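Local coordinates for protein of unknown function VPA0982 (Vibrio parahaemolyticus, PDB 2QIP) that is of unknown function but carries a PIN-like NYN domain, the kind of fold generally associated with RNA nuclease activity, at residues Arg26-Ser31 with Tyr139-Leu144; Ala55-Asp60 with Val77-Tyr82; Gly97-Ala102 with Gly119-Leu124. All coordinates share one frame; numbering follows the deposited sequence. Where two conformers were deposited one is given.

In the fold
Following the chain from the N terminus, residues 26-31 span the end of helix 18-29 and the turn after it, and contact 1 is completed only at residues 139-144, where strand 135-140 ends, closing a loop of 107 residues. Contacts 2 and 3 both nest inside that loop, in series and without crossing. Contact 2 closes first, joining the exit of strand 46-55 to strand 76-79, the outermost strand on that side of the parallel sheet, around helix 61-73. Contact 3 then joins helices 95-105 and 122-132 across the connection that contains strand 111-115. Contacts 2 and 3 touch at M78 CE and D101 OD2 (4.2 Å); contact 1 stays about 7 Å from contact 3 between nearest atoms.

Contact 1. Residues Arg26-Ser31 with Tyr139-Leu144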
loop_
_atom_site.group_PDB
_atom_site.type_symbol
_atom_site.label_atom_id
_atom_site.label_comp_id
_atom_site.label_asym_id
_atom_site.label_seq_id
_atom_site.Cartn_x
_atom_site.Cartn_y
_atom_site.Cartn_z
ATOM N N ARG A 26 -15.243 -15.394 7.874
ATOM C CA ARG A 26 -16.072 -16.369 7.134
ATOM C C ARG A 26 -15.326 -17.692 6.925
ATOM O O ARG A 26 -15.899 -18.778 7.124
ATOM C CB ARG A 26 -16.544 -15.797 5.795
ATOM C CG ARG A 26 -17.541 -14.622 5.840
ATOM C CD ARG A 26 -18.660 -14.742 6.877
ATOM N NE ARG A 26 -19.543 -15.876 6.638
ATOM C CZ ARG A 26 -20.586 -16.198 7.400
ATOM N NH1 ARG A 26 -21.317 -17.264 7.089
ATOM N NH2 ARG A 26 -20.904 -15.462 8.464
ATOM N N GLU A 27 -14.067 -17.615 6.516
ATOM C CA GLU A 27 -13.292 -18.825 6.218
ATOM C C GLU A 27 -12.971 -19.637 7.470
ATOM O O GLU A 27 -13.112 -20.874 7.476
ATOM C CB GLU A 27 -12.005 -18.484 5.454
ATOM C CG GLU A 27 -11.113 -19.689 5.144
ATOM C CD GLU A 27 -9.880 -19.334 4.323
ATOM O OE1 GLU A 27 -9.830 -18.222 3.750
ATOM O OE2 GLU A 27 -8.961 -20.181 4.241
ATOM N N ALA A 28 -12.544 -18.962 8.532
ATOM C CA ALA A 28 -12.145 -19.673 9.749
ATOM C C ALA A 28 -13.303 -20.127 10.624
ATOM O O ALA A 28 -13.221 -21.174 11.260
ATOM C CB ALA A 28 -11.212 -18.804 10.562
ATOM N N TYR A 29 -14.357 -19.313 10.685
ATOM C CA TYR A 29 -15.401 -19.477 11.683
ATOM C C TYR A 29 -16.830 -19.524 11.123
ATOM O O TYR A 29 -17.769 -19.746 11.885
ATOM C CB TYR A 29 -15.324 -18.337 12.699
ATOM C CG TYR A 29 -13.966 -18.088 13.297
ATOM C CD1 TYR A 29 -13.262 -19.095 13.968
ATOM C CD2 TYR A 29 -13.390 -16.806 13.240
ATOM C CE1 TYR A 29 -12.009 -18.843 14.547
ATOM C CE2 TYR A 29 -12.154 -16.551 13.800
ATOM C CZ TYR A 29 -11.467 -17.560 14.458
ATOM O OH TYR A 29 -10.238 -17.296 15.021
ATOM N N ARG A 30 -16.991 -19.272 9.826
ATOM C CA ARG A 30 -18.320 -19.007 9.219
ATOM C C ARG A 30 -19.212 -18.124 10.115
ATOM O O ARG A 30 -20.405 -18.389 10.324
ATOM C CB ARG A 30 -19.014 -20.310 8.760
ATOM C CG ARG A 30 -18.313 -20.938 7.545
ATOM C CD ARG A 30 -19.059 -20.784 6.201
ATOM N NE ARG A 30 -19.330 -19.411 5.754
ATOM C CZ ARG A 30 -19.519 -19.056 4.480
ATOM N NH1 ARG A 30 -19.455 -19.959 3.505
ATOM N NH2 ARG A 30 -19.753 -17.789 4.165
ATOM N N SER A 31 -18.598 -17.058 10.631
ATOM C CA SER A 31 -19.243 -16.120 11.540
ATOM C C SER A 31 -18.804 -14.722 11.152
ATOM O O SER A 31 -17.865 -14.560 10.370
ATOM C CB SER A 31 -18.789 -16.364 12.976
ATOM O OG SER A 31 -19.114 -17.666 13.408
ATOM N N TYR A 139 -4.833 -6.898 15.277
ATOM C CA TYR A 139 -5.896 -7.875 15.534
ATOM C C TYR A 139 -6.062 -8.666 14.247
ATOM O O TYR A 139 -6.228 -8.062 13.176
ATOM C CB TYR A 139 -7.232 -7.185 15.837
ATOM C CG TYR A 139 -7.377 -6.618 17.224
ATOM C CD1 TYR A 139 -8.332 -7.140 18.113
ATOM C CD2 TYR A 139 -6.603 -5.529 17.649
ATOM C CE1 TYR A 139 -8.508 -6.609 19.383
ATOM C CE2 TYR A 139 -6.762 -5.004 18.918
ATOM C CZ TYR A 139 -7.708 -5.555 19.794
ATOM O OH TYR A 139 -7.858 -5.028 21.058
ATOM N N GLY A 140 -6.039 -9.995 14.353
ATOM C CA GLY A 140 -6.185 -10.834 13.169
ATOM C C GLY A 140 -6.679 -12.215 13.540
ATOM O O GLY A 140 -6.485 -12.652 14.670
ATOM N N VAL A 141 -7.317 -12.899 12.584
ATOM C CA VAL A 141 -7.729 -14.296 12.774
ATOM C C VAL A 141 -6.434 -15.131 12.754
ATOM O O VAL A 141 -5.760 -15.165 11.730
ATOM C CB VAL A 141 -8.664 -14.728 11.643
ATOM C CG1 VAL A 141 -8.924 -16.227 11.714
ATOM C CG2 VAL A 141 -9.965 -13.951 11.741
ATOM N N PRO A 142 -6.060 -15.756 13.894
ATOM C CA PRO A 142 -4.713 -16.367 13.947
ATOM C C PRO A 142 -4.390 -17.340 12.818
ATOM O O PRO A 142 -3.296 -17.255 12.245
ATOM C CB PRO A 142 -4.686 -17.058 15.308
ATOM C CG PRO A 142 -5.623 -16.263 16.129
ATOM C CD PRO A 142 -6.762 -15.892 15.184
ATOM N N ARG A 143 -5.331 -18.215 12.466
ATOM C CA ARG A 143 -5.029 -19.253 11.472
ATOM C C ARG A 143 -4.898 -18.684 10.044
ATOM O O ARG A 143 -4.495 -19.381 9.116
ATOM C CB ARG A 143 -6.021 -20.435 11.581
ATOM C CG ARG A 143 -7.429 -20.142 11.099
ATOM C CD ARG A 143 -8.424 -21.299 11.377
ATOM N NE ARG A 143 -9.077 -21.210 12.691
ATOM C CZ ARG A 143 -8.749 -21.945 13.755
ATOM N NH1 ARG A 143 -9.410 -21.800 14.902
ATOM N NH2 ARG A 143 -7.762 -22.834 13.681
ATOM N N LEU A 144 -5.186 -17.392 9.880
ATOM C CA LEU A 144 -5.132 -16.745 8.567
ATOM C C LEU A 144 -4.298 -15.473 8.572
ATOM O O LEU A 144 -4.274 -14.754 7.574
ATOM C CB LEU A 144 -6.550 -16.470 8.044
ATOM C CG LEU A 144 -7.366 -17.750 7.758
ATOM C CD1 LEU A 144 -8.833 -17.430 7.499
ATOM C CD2 LEU A 144 -6.767 -18.542 6.591
HETATM O O HOH W 1 -7.921 -18.837 13.866
#
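A28 and Y29, at the end of helix 18-29, pack on V141 and L144 where the chain leaves strand 135-140, joining a helix to the strand exit in the α/β fold of the PIN-like NYN domain. The tight part centres on V141. Its CG1 lies 3.6 Å from A28 CB and 3.7 Å from Y29 OH, so one methyl branch meets both residues; CG1 is anti to the backbone N (chi1 171°). Y29 and V141 reach toward each other tip to tip, while A28 CB lies over the centre of one Y29 ring face, 3.8 Å above it. L144, buried, continues the apolar layer, its CD1 4.1 Å from A28 CB, and also packs on R86 of the second subunit.

The exposed side of the contact is formed by E27 and R143. In the conformer given, the extended chain of E27 runs across L144, though the contact at its carboxylate end is doubtful. R143 brings its CD to 3.8 Å from A28 CB; its guanidinium has A28 CB and Y29 CE1 at its edge, with the Y29 ring plane turned 83° from it. Polar linkage runs through Y29 OH, which is also hydrogen-bonded to I159 O: one water donates to Y29 OH at 3.0 Å and accepts from R143 N at 3.0 Å.

Contact 2. Residues Ala55-Asp60 with Val77-Tyr82; sequences AIASND and VMLKPY. With EDO (1,2-ethanediol), chain B; EDO (1,2-ethanediol), chain F.
L79 lays its CD2 methyl over the backbone of the facing segment, 3.9 Å from A57 N and 4.0 Å from I56 C. The same methyl lies 4.1 Å from A55 CB, so a single branch spans the first residues of the loop after strand 46-55. Nearer the backbone, L79 CB meets A57 CB at 4.0 Å. H67 of helix 61-73 also touches L79, which puts this apolar patch beneath the connecting helix.

The backbone evidence identifies the motif: A55 and L79 form a parallel bridge, and helix 61-73 links the two strands, making a beta-alpha-beta crossover at the edge of the sheet. A55 N donates to M78 O at 2.9 Å in a nearly straight bond (173°), and K80 N returns a bond to A55 O that is more bent at hydrogen (139°) although it lies in the carbonyl plane. A55 O thus accepts from K80 N and also from W94 NE1, with a weaker CA-H contact from L79. Past the bridge a water adds a link between the segments, accepting from A57 N and donating to K80 O.

K80 and I56 lie side by side, pointing the same way. I56 CD1 approaches K80 CB (4.0 Å); chi1 -168° sets K80 CG anti to the backbone N, and the lysine chain is extended beyond it. Its NZ is hydrogen-bonded to K91 O and D93 O and forms a salt bridge with D120 of the second subunit. A 1,2-ethanediol, probably from the crystallisation liquor, lies against K80 CG and CD, and its O2 donates to P81 O at 2.7 Å.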
loop_
_atom_site.group_PDB
_atom_site.type_symbol
_atom_site.label_atom_id
_atom_site.label_comp_id
_atom_site.label_asym_id
_atom_site.label_seq_id
_atom_site.Cartn_x
_atom_site.Cartn_y
_atom_site.Cartn_z
ATOM N N ALA A 55 -13.867 0.016 3.733
ATOM C CA ALA A 55 -14.879 -0.907 3.198
ATOM C C ALA A 55 -15.112 -0.640 1.717
ATOM O O ALA A 55 -14.519 0.279 1.127
ATOM C CB ALA A 55 -16.185 -0.734 3.991
ATOM N N ILE A 56 -16.004 -1.438 1.125
ATOM C CA ILE A 56 -16.341 -1.321 -0.292
ATOM C C ILE A 56 -17.740 -0.725 -0.420
ATOM O O ILE A 56 -18.681 -1.179 0.232
ATOM C CB ILE A 56 -16.262 -2.704 -0.989
ATOM C CG1 ILE A 56 -14.866 -3.324 -0.774
ATOM C CG2 ILE A 56 -16.607 -2.605 -2.485
ATOM C CD1 ILE A 56 -13.680 -2.480 -1.319
ATOM N N ALA A 57 -17.870 0.302 -1.257
ATOM C CA ALA A 57 -19.175 0.915 -1.503
ATOM C C ALA A 57 -20.158 -0.061 -2.115
ATOM O O ALA A 57 -19.778 -0.938 -2.886
ATOM C CB ALA A 57 -19.017 2.110 -2.397
ATOM N N SER A 58 -21.433 0.134 -1.794
ATOM C CA SER A 58 -22.461 -0.824 -2.222
ATOM C C SER A 58 -23.787 -0.143 -2.405
ATOM O O SER A 58 -24.126 0.755 -1.641
ATOM C CB SER A 58 -22.619 -1.921 -1.168
ATOM O OG SER A 58 -23.637 -2.848 -1.534
ATOM N N ASN A 59 -24.555 -0.595 -3.394
ATOM C CA ASN A 59 -25.939 -0.125 -3.537
ATOM C C ASN A 59 -26.921 -1.079 -2.840
ATOM O O ASN A 59 -28.130 -0.834 -2.832
ATOM C CB ASN A 59 -26.329 0.080 -5.006
ATOM C CG ASN A 59 -26.232 -1.190 -5.825
ATOM O OD1 ASN A 59 -26.041 -2.277 -5.292
ATOM N ND2 ASN A 59 -26.315 -1.053 -7.124
ATOM N N ASP A 60 -26.388 -2.139 -2.231
ATOM C CA ASP A 60 -27.223 -3.162 -1.586
ATOM C C ASP A 60 -27.688 -2.643 -0.227
ATOM O O ASP A 60 -26.866 -2.200 0.577
ATOM C CB ASP A 60 -26.437 -4.469 -1.448
ATOM C CG ASP A 60 -27.242 -5.574 -0.769
ATOM O OD1 ASP A 60 -28.028 -6.248 -1.462
ATOM O OD2 ASP A 60 -27.064 -5.775 0.445
ATOM N N VAL A 77 -16.452 5.574 8.110
ATOM C CA VAL A 77 -16.417 4.529 7.112
ATOM C C VAL A 77 -15.813 5.102 5.840
ATOM O O VAL A 77 -16.316 6.092 5.291
ATOM C CB VAL A 77 -17.809 3.912 6.872
ATOM C CG1 VAL A 77 -17.791 3.012 5.654
ATOM C CG2 VAL A 77 -18.273 3.131 8.128
HETATM N N MSE A 78 -14.705 4.489 5.413
HETATM C CA MSE A 78 -13.985 4.916 4.225
HETATM C C MSE A 78 -14.345 3.958 3.106
HETATM O O MSE A 78 -13.926 2.806 3.119
HETATM C CB MSE A 78 -12.467 4.870 4.482
HETATM C CG MSE A 78 -12.030 5.627 5.735
HETATM SE SE MSE A 78 -12.310 7.534 5.557
HETATM C CE MSE A 78 -10.940 7.821 4.205
ATOM N N LEU A 79 -15.135 4.423 2.135
ATOM C CA LEU A 79 -15.527 3.560 1.011
ATOM C C LEU A 79 -14.518 3.717 -0.120
ATOM O O LEU A 79 -14.093 4.836 -0.438
ATOM C CB LEU A 79 -16.924 3.942 0.530
ATOM C CG LEU A 79 -17.991 3.804 1.622
ATOM C CD1 LEU A 79 -19.414 4.341 1.203
ATOM C CD2 LEU A 79 -18.082 2.343 2.116
ATOM N N LYS A 80 -14.123 2.596 -0.722
ATOM C CA LYS A 80 -13.079 2.649 -1.728
ATOM C C LYS A 80 -13.538 3.430 -2.964
ATOM O O LYS A 80 -14.628 3.170 -3.489
ATOM C CB LYS A 80 -12.610 1.248 -2.111
ATOM C CG LYS A 80 -11.336 1.313 -2.918
ATOM C CD LYS A 80 -10.733 -0.031 -3.167
ATOM C CE LYS A 80 -9.385 0.144 -3.864
ATOM N NZ LYS A 80 -8.875 -1.157 -4.327
ATOM N N PRO A 81 -12.726 4.403 -3.416
ATOM C CA PRO A 81 -13.084 5.067 -4.670
ATOM C C PRO A 81 -13.102 4.083 -5.828
ATOM O O PRO A 81 -12.316 3.142 -5.860
ATOM C CB PRO A 81 -11.938 6.066 -4.887
ATOM C CG PRO A 81 -11.266 6.207 -3.535
ATOM C CD PRO A 81 -11.483 4.938 -2.820
ATOM N N TYR A 82 -13.991 4.337 -6.782
ATOM C CA TYR A 82 -13.971 3.638 -8.060
ATOM C C TYR A 82 -12.568 3.637 -8.683
ATOM O O TYR A 82 -11.907 4.678 -8.788
ATOM C CB TYR A 82 -14.939 4.322 -9.027
ATOM C CG TYR A 82 -14.786 3.830 -10.449
ATOM C CD1 TYR A 82 -15.185 2.542 -10.802
ATOM C CD2 TYR A 82 -14.234 4.657 -11.442
ATOM C CE1 TYR A 82 -15.034 2.070 -12.113
ATOM C CE2 TYR A 82 -14.086 4.198 -12.759
ATOM C CZ TYR A 82 -14.486 2.899 -13.074
ATOM O OH TYR A 82 -14.365 2.430 -14.371
HETATM C C1 EDO B . -13.877 -0.704 -7.529
HETATM O O1 EDO B . -14.019 0.279 -8.575
HETATM C C2 EDO B . -13.491 -0.017 -6.229
HETATM O O2 EDO B . -12.211 0.557 -6.470
HETATM C C1 EDO F . -13.592 -1.205 -15.281
HETATM O O1 EDO F . -12.963 -1.879 -14.194
HETATM C C2 EDO F . -15.007 -0.867 -14.849
HETATM O O2 EDO F . -15.350 0.423 -15.362
HETATM O O HOH W 2 -15.799 0.830 -3.031
#

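Contact 3. Residues Gly97-Ala102 with Gly119-Leu124; sequences GITLDA and GDFSLL
Two helices of the PIN-like α/β fold, 95-105 and 122-132, pack against each other here through I98, T99 and A102 on one and F121 and L124 of the segment leading into and forming the other. Both I98 and F121 also touch D17 and L114, which places the pair over one face of the sheet. I98 crosses F121 at about a right angle: its CG2, anti to the backbone N, is 3.7 Å from F121 CE1. T99 OG1 lies in the plane of that ring at its edge, 4.0 Å from CE1, while its hydrogen-bonding partner is D95 O. One turn later, both methyls of L124 straddle A102 CB, with CD2 at 3.7 Å and CD1 at 3.8 Å. Between the two segments the nearest CA atoms are those of T99 and L124, 6.4 Å apart.

F121 touches D95 as well as D17, and D120 touches D95; PIN-like nucleases carry an acidic cluster in such a region, although no catalytic role is established here. In segment 119-124, G119 O takes two donors, S122 N at 2.9 Å and S122 OG at 2.8 Å, the hydroxyl lying on a lone pair.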
loop_
_atom_site.group_PDB
_atom_site.type_symbol
_atom_site.label_atom_id
_atom_site.label_comp_id
_atom_site.label_asym_id
_atom_site.label_seq_id
_atom_site.Cartn_x
_atom_site.Cartn_y
_atom_site.Cartn_z
ATOM N N GLY A 97 -4.421 2.592 0.500
ATOM C CA GLY A 97 -5.046 3.654 1.278
ATOM C C GLY A 97 -4.838 3.516 2.783
ATOM O O GLY A 97 -4.654 4.513 3.491
ATOM N N ILE A 98 -4.835 2.281 3.281
ATOM C CA ILE A 98 -4.537 2.029 4.695
ATOM C C ILE A 98 -3.092 2.429 5.022
ATOM O O ILE A 98 -2.835 3.064 6.062
ATOM C CB ILE A 98 -4.843 0.545 5.059
ATOM C CG1 ILE A 98 -6.370 0.341 5.087
ATOM C CG2 ILE A 98 -4.233 0.154 6.428
ATOM C CD1 ILE A 98 -6.816 -1.135 5.233
ATOM N N THR A 99 -2.161 2.103 4.117
ATOM C CA THR A 99 -0.772 2.482 4.297
ATOM C C THR A 99 -0.636 4.000 4.374
ATOM O O THR A 99 0.034 4.525 5.277
ATOM C CB THR A 99 0.111 1.884 3.197
ATOM O OG1 THR A 99 0.011 0.459 3.270
ATOM C CG2 THR A 99 1.578 2.274 3.349
ATOM N N LEU A 100 -1.263 4.711 3.429
ATOM C CA LEU A 100 -1.193 6.184 3.435
ATOM C C LEU A 100 -1.705 6.768 4.759
ATOM O O LEU A 100 -1.070 7.640 5.361
ATOM C CB LEU A 100 -2.028 6.749 2.292
ATOM C CG LEU A 100 -1.459 6.545 0.898
ATOM C CD1 LEU A 100 -2.530 6.948 -0.106
ATOM C CD2 LEU A 100 -0.180 7.334 0.687
ATOM N N ASP A 101 -2.870 6.303 5.190
ATOM C CA ASP A 101 -3.512 6.878 6.373
ATOM C C ASP A 101 -2.793 6.500 7.670
ATOM O O ASP A 101 -2.731 7.324 8.599
ATOM C CB ASP A 101 -4.989 6.449 6.437
ATOM C CG ASP A 101 -5.870 7.183 5.439
ATOM O OD1 ASP A 101 -5.406 8.157 4.782
ATOM O OD2 ASP A 101 -7.061 6.780 5.346
ATOM N N ALA A 102 -2.279 5.272 7.750
ATOM C CA ALA A 102 -1.626 4.827 8.972
ATOM C C ALA A 102 -0.354 5.642 9.200
ATOM O O ALA A 102 -0.076 6.063 10.319
ATOM C CB ALA A 102 -1.304 3.352 8.895
ATOM N N GLY A 119 -0.209 -10.043 5.692
ATOM C CA GLY A 119 1.198 -9.899 5.984
ATOM C C GLY A 119 1.896 -8.775 5.237
ATOM O O GLY A 119 2.972 -8.346 5.656
ATOM N N ASP A 120 1.328 -8.298 4.131
ATOM C CA ASP A 120 1.974 -7.172 3.453
ATOM C C ASP A 120 2.044 -5.938 4.350
ATOM O O ASP A 120 2.881 -5.059 4.148
ATOM C CB ASP A 120 1.316 -6.843 2.121
ATOM C CG ASP A 120 1.802 -7.744 1.003
ATOM O OD1 ASP A 120 2.950 -8.223 1.109
ATOM O OD2 ASP A 120 1.037 -7.978 0.037
ATOM N N PHE A 121 1.167 -5.878 5.344
ATOM C CA PHE A 121 1.219 -4.741 6.275
ATOM C C PHE A 121 2.433 -4.797 7.221
ATOM O O PHE A 121 2.701 -3.824 7.951
ATOM C CB PHE A 121 -0.078 -4.592 7.055
ATOM C CG PHE A 121 -1.234 -4.088 6.237
ATOM C CD1 PHE A 121 -1.136 -2.902 5.520
ATOM C CD2 PHE A 121 -2.434 -4.791 6.198
ATOM C CE1 PHE A 121 -2.236 -2.434 4.753
ATOM C CE2 PHE A 121 -3.508 -4.323 5.459
ATOM C CZ PHE A 121 -3.427 -3.150 4.727
ATOM N N SER A 122 3.195 -5.900 7.189
ATOM C CA SER A 122 4.415 -5.962 8.001
ATOM C C SER A 122 5.328 -4.778 7.703
ATOM O O SER A 122 5.953 -4.233 8.627
ATOM C CB SER A 122 5.186 -7.260 7.739
ATOM O OG SER A 122 4.355 -8.348 8.069
ATOM N N LEU A 123 5.425 -4.391 6.426
ATOM C CA LEU A 123 6.302 -3.275 6.088
ATOM C C LEU A 123 5.803 -1.969 6.691
ATOM O O LEU A 123 6.602 -1.085 7.061
ATOM C CB LEU A 123 6.475 -3.113 4.583
ATOM C CG LEU A 123 7.507 -4.041 3.916
ATOM C CD1 LEU A 123 7.072 -5.499 3.952
ATOM C CD2 LEU A 123 7.761 -3.602 2.485
ATOM N N LEU A 124 4.484 -1.852 6.793
ATOM C CA LEU A 124 3.872 -0.658 7.382
ATOM C C LEU A 124 4.118 -0.608 8.886
ATOM O O LEU A 124 4.479 0.448 9.434
ATOM C CB LEU A 124 2.372 -0.633 7.072
ATOM C CG LEU A 124 1.525 0.362 7.875
ATOM C CD1 LEU A 124 1.947 1.818 7.621
ATOM C CD2 LEU A 124 0.042 0.119 7.558
#